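Local coordinates for CRISPR-associated endonuclease Cas12b (Alicyclobacillus acidoterrestris, PDB 5U31), which cuts target DNA as an RNA-guided CRISPR endonuclease after recognising a protospacer adjacent motif, with a RuvC-type nuclease site that uses divalent metal, at residues Leu561-Gly573 / Ser577-Asp589. The protein carries 3 engineered substitutions. Residues are numbered along the deposited sequence; the frame is centred on the assembly and turned at random.
Sequences LLSGLRVMSVALG and SASISVFRVARKD. Engineered in segment 561-573: A571 (natural residue Asp).
V567 with F583 and S569 with S581 are hydrogen-bonded pairs of an antiparallel ladder, each closed by two backbone bonds; V567 N to F583 O, for instance, spans 3.1 Å. The axes of strands 566-572 and 578-587 run at 160° to each other, 4.5 Å apart at closest approach. The ladder continues toward L565, whose O accepts a bond from V585 N at 3.0 Å, nearly in line with the carbonyl bond.

Apolar contacts collect on the face bearing M568, V570, I580 and V582. The M568 chain leaves with CG anti to the backbone N (chi1 -172°), which sets CG 3.7 Å from V582 CG2; with chi2 also extended, SE comes to 3.8 Å from I580 CD1. Further along, V570 splits its branches, CG2 meeting I580 CG2 and CG1 meeting A578 CB. Helix 796-822 touches this face at M568 and I580.

Polar contacts are of two kinds. On the other face, the hydroxyls of S569 and S581 make a weak hydrogen bond, OG to OG 2.9 Å, while S569 OG also bonds A982 O. Back on the M568 face, R566 and R584 run alongside each other in the same direction, their guanidinium planes 43° apart and R566 NH1 3.6 Å from R584 CD. Salt bridges from both to E616, and from R566 to D552, probably offset the like charges.

Engineered A571 (Asp in the natural protein) stands at a position inferred to belong to the DNase catalytic centre, and S579 touches A978, another such altered position. The two strands form a β-hairpin in the mixed sheet of the RNase H-like RuvC nuclease fold.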
# COMPACT_ATOMS: atom_id res chain seq x y z
N LEU A 561 -8.83 6.36 29.45
CA LEU A 561 -9.00 7.21 28.28
C LEU A 561 -9.80 8.47 28.58
O LEU A 561 -9.76 9.41 27.79
CB LEU A 561 -9.68 6.43 27.16
CG LEU A 561 -8.80 5.41 26.44
CD1 LEU A 561 -9.64 4.55 25.52
CD2 LEU A 561 -7.69 6.11 25.66
N LEU A 562 -10.53 8.51 29.70
CA LEU A 562 -11.32 9.68 30.04
C LEU A 562 -10.65 10.56 31.08
O LEU A 562 -11.28 11.48 31.61
CB LEU A 562 -12.71 9.26 30.53
CG LEU A 562 -13.68 8.65 29.50
CD1 LEU A 562 -15.12 9.01 29.85
CD2 LEU A 562 -13.35 9.10 28.08
N SER A 563 -9.38 10.29 31.38
CA SER A 563 -8.63 11.06 32.37
C SER A 563 -7.23 11.30 31.82
O SER A 563 -6.50 10.35 31.53
CB SER A 563 -8.56 10.33 33.71
OG SER A 563 -7.84 9.12 33.59
N GLY A 564 -6.85 12.57 31.69
CA GLY A 564 -5.60 12.93 31.08
C GLY A 564 -5.73 13.14 29.59
O GLY A 564 -6.77 12.87 28.97
N LEU A 565 -4.65 13.65 28.99
CA LEU A 565 -4.63 13.92 27.56
C LEU A 565 -3.20 13.67 27.07
O LEU A 565 -2.32 14.50 27.29
CB LEU A 565 -5.08 15.35 27.27
CG LEU A 565 -5.39 15.70 25.82
CD1 LEU A 565 -6.42 14.74 25.23
CD2 LEU A 565 -5.89 17.14 25.71
N ARG A 566 -2.99 12.53 26.42
CA ARG A 566 -1.67 12.11 25.97
C ARG A 566 -1.70 11.75 24.49
O ARG A 566 -2.69 11.23 23.98
CB ARG A 566 -1.17 10.89 26.76
CG ARG A 566 -0.94 11.15 28.23
CD ARG A 566 -0.74 9.85 28.99
NE ARG A 566 -0.24 10.14 30.33
CZ ARG A 566 -1.01 10.44 31.36
NH1 ARG A 566 -0.48 10.71 32.55
NH2 ARG A 566 -2.33 10.48 31.21
N VAL A 567 -0.58 12.03 23.82
CA VAL A 567 -0.42 11.75 22.40
C VAL A 567 0.85 10.94 22.22
O VAL A 567 1.89 11.26 22.80
CB VAL A 567 -0.35 13.05 21.57
CG1 VAL A 567 -0.11 12.73 20.11
CG2 VAL A 567 -1.62 13.87 21.75
N MSE A 568 0.76 9.88 21.42
CA MSE A 568 1.95 9.10 21.10
C MSE A 568 2.33 9.28 19.64
O MSE A 568 1.53 9.02 18.75
CB MSE A 568 1.72 7.63 21.41
CG MSE A 568 2.97 6.79 21.28
SE MSE A 568 2.62 4.89 21.44
CE MSE A 568 1.61 4.65 19.79
N SER A 569 3.56 9.73 19.39
CA SER A 569 4.05 9.88 18.03
C SER A 569 4.85 8.65 17.65
O SER A 569 5.53 8.05 18.49
CB SER A 569 4.90 11.15 17.88
OG SER A 569 5.95 11.17 18.83
N VAL A 570 4.76 8.27 16.38
CA VAL A 570 5.32 7.01 15.90
C VAL A 570 6.14 7.29 14.66
O VAL A 570 5.65 7.89 13.70
CB VAL A 570 4.23 5.98 15.60
CG1 VAL A 570 4.85 4.67 15.12
CG2 VAL A 570 3.35 5.75 16.81
N ALA A 571 7.39 6.84 14.66
CA ALA A 571 8.29 6.95 13.52
C ALA A 571 8.50 5.56 12.94
O ALA A 571 9.31 4.78 13.46
CB ALA A 571 9.61 7.60 13.91
N LEU A 572 7.78 5.24 11.87
CA LEU A 572 7.95 3.96 11.20
C LEU A 572 9.30 3.90 10.51
O LEU A 572 9.82 4.90 10.00
CB LEU A 572 6.84 3.74 10.17
CG LEU A 572 5.40 3.77 10.69
CD1 LEU A 572 4.42 3.72 9.53
CD2 LEU A 572 5.16 2.62 11.66
N GLY A 573 9.87 2.70 10.49
CA GLY A 573 11.16 2.48 9.85
C GLY A 573 11.31 1.04 9.44
O GLY A 573 10.44 0.20 9.69
N SER A 577 10.76 -1.23 13.44
CA SER A 577 9.44 -1.07 12.83
C SER A 577 8.76 0.20 13.32
O SER A 577 8.14 0.92 12.53
CB SER A 577 8.58 -2.30 13.12
OG SER A 577 9.11 -3.45 12.48
N ALA A 578 8.88 0.51 14.61
CA ALA A 578 8.21 1.67 15.17
C ALA A 578 9.03 2.22 16.33
O ALA A 578 9.49 1.46 17.18
CB ALA A 578 6.80 1.32 15.65
N SER A 579 9.19 3.54 16.35
CA SER A 579 9.83 4.25 17.45
C SER A 579 8.85 5.30 17.95
O SER A 579 8.37 6.13 17.17
CB SER A 579 11.14 4.89 17.01
OG SER A 579 11.93 3.95 16.29
N ILE A 580 8.54 5.25 19.24
CA ILE A 580 7.45 6.04 19.79
C ILE A 580 7.98 6.93 20.90
O ILE A 580 9.03 6.67 21.50
CB ILE A 580 6.30 5.14 20.32
CG1 ILE A 580 6.73 4.38 21.57
CG2 ILE A 580 5.85 4.17 19.24
CD1 ILE A 580 6.18 4.96 22.86
N SER A 581 7.24 8.00 21.17
CA SER A 581 7.49 8.86 22.31
C SER A 581 6.15 9.41 22.78
O SER A 581 5.36 9.88 21.96
CB SER A 581 8.45 10.00 21.97
OG SER A 581 7.99 10.72 20.86
N VAL A 582 5.91 9.33 24.08
CA VAL A 582 4.62 9.67 24.67
C VAL A 582 4.76 11.00 25.40
O VAL A 582 5.73 11.21 26.14
CB VAL A 582 4.14 8.56 25.63
CG1 VAL A 582 2.85 8.97 26.32
CG2 VAL A 582 3.93 7.27 24.86
N PHE A 583 3.80 11.89 25.18
CA PHE A 583 3.78 13.20 25.81
C PHE A 583 2.43 13.41 26.49
O PHE A 583 1.40 12.94 26.01
CB PHE A 583 4.03 14.33 24.80
CG PHE A 583 5.48 14.56 24.49
CD1 PHE A 583 6.14 15.68 24.97
CD2 PHE A 583 6.19 13.66 23.70
CE1 PHE A 583 7.47 15.90 24.68
CE2 PHE A 583 7.52 13.88 23.40
CZ PHE A 583 8.17 15.00 23.89
N ARG A 584 2.46 14.12 27.61
CA ARG A 584 1.27 14.40 28.40
C ARG A 584 1.06 15.90 28.50
O ARG A 584 2.02 16.65 28.70
CB ARG A 584 1.39 13.78 29.81
CG ARG A 584 0.85 14.64 30.94
CD ARG A 584 1.07 14.00 32.31
NE ARG A 584 2.48 13.79 32.60
CZ ARG A 584 3.22 14.59 33.37
NH1 ARG A 584 2.67 15.66 33.93
NH2 ARG A 584 4.50 14.32 33.59
N VAL A 585 -0.18 16.34 28.35
CA VAL A 585 -0.51 17.75 28.55
C VAL A 585 -0.64 17.99 30.05
O VAL A 585 -1.33 17.25 30.76
CB VAL A 585 -1.80 18.12 27.81
CG1 VAL A 585 -2.05 19.62 27.91
CG2 VAL A 585 -1.72 17.71 26.36
N ALA A 586 0.03 19.03 30.54
CA ALA A 586 0.04 19.31 31.97
C ALA A 586 0.33 20.78 32.20
O ALA A 586 0.90 21.46 31.34
CB ALA A 586 1.07 18.45 32.70
N ARG A 587 -0.08 21.27 33.37
CA ARG A 587 0.24 22.63 33.76
C ARG A 587 1.74 22.76 34.01
O ARG A 587 2.38 21.84 34.52
CB ARG A 587 -0.52 23.03 35.02
CG ARG A 587 -2.03 22.85 34.95
CD ARG A 587 -2.68 23.32 36.25
NE ARG A 587 -4.07 22.91 36.36
CZ ARG A 587 -4.84 23.14 37.42
NH1 ARG A 587 -4.34 23.78 38.47
NH2 ARG A 587 -6.10 22.72 37.44
N LYS A 588 2.30 23.92 33.66
CA LYS A 588 3.72 24.14 33.90
C LYS A 588 4.06 24.14 35.39
O LYS A 588 5.25 24.10 35.73
CB LYS A 588 4.17 25.45 33.24
CG LYS A 588 5.66 25.48 32.90
CD LYS A 588 6.04 26.67 32.03
CE LYS A 588 7.52 26.64 31.67
NZ LYS A 588 7.96 27.81 30.86
N ASP A 589 3.06 24.17 36.27
CA ASP A 589 3.25 23.99 37.71
C ASP A 589 3.50 22.51 37.97
O ASP A 589 2.62 21.75 38.37
CB ASP A 589 2.05 24.52 38.48
CG ASP A 589 1.28 25.58 37.71
OD1 ASP A 589 1.88 26.21 36.80
OD2 ASP A 589 0.08 25.80 38.00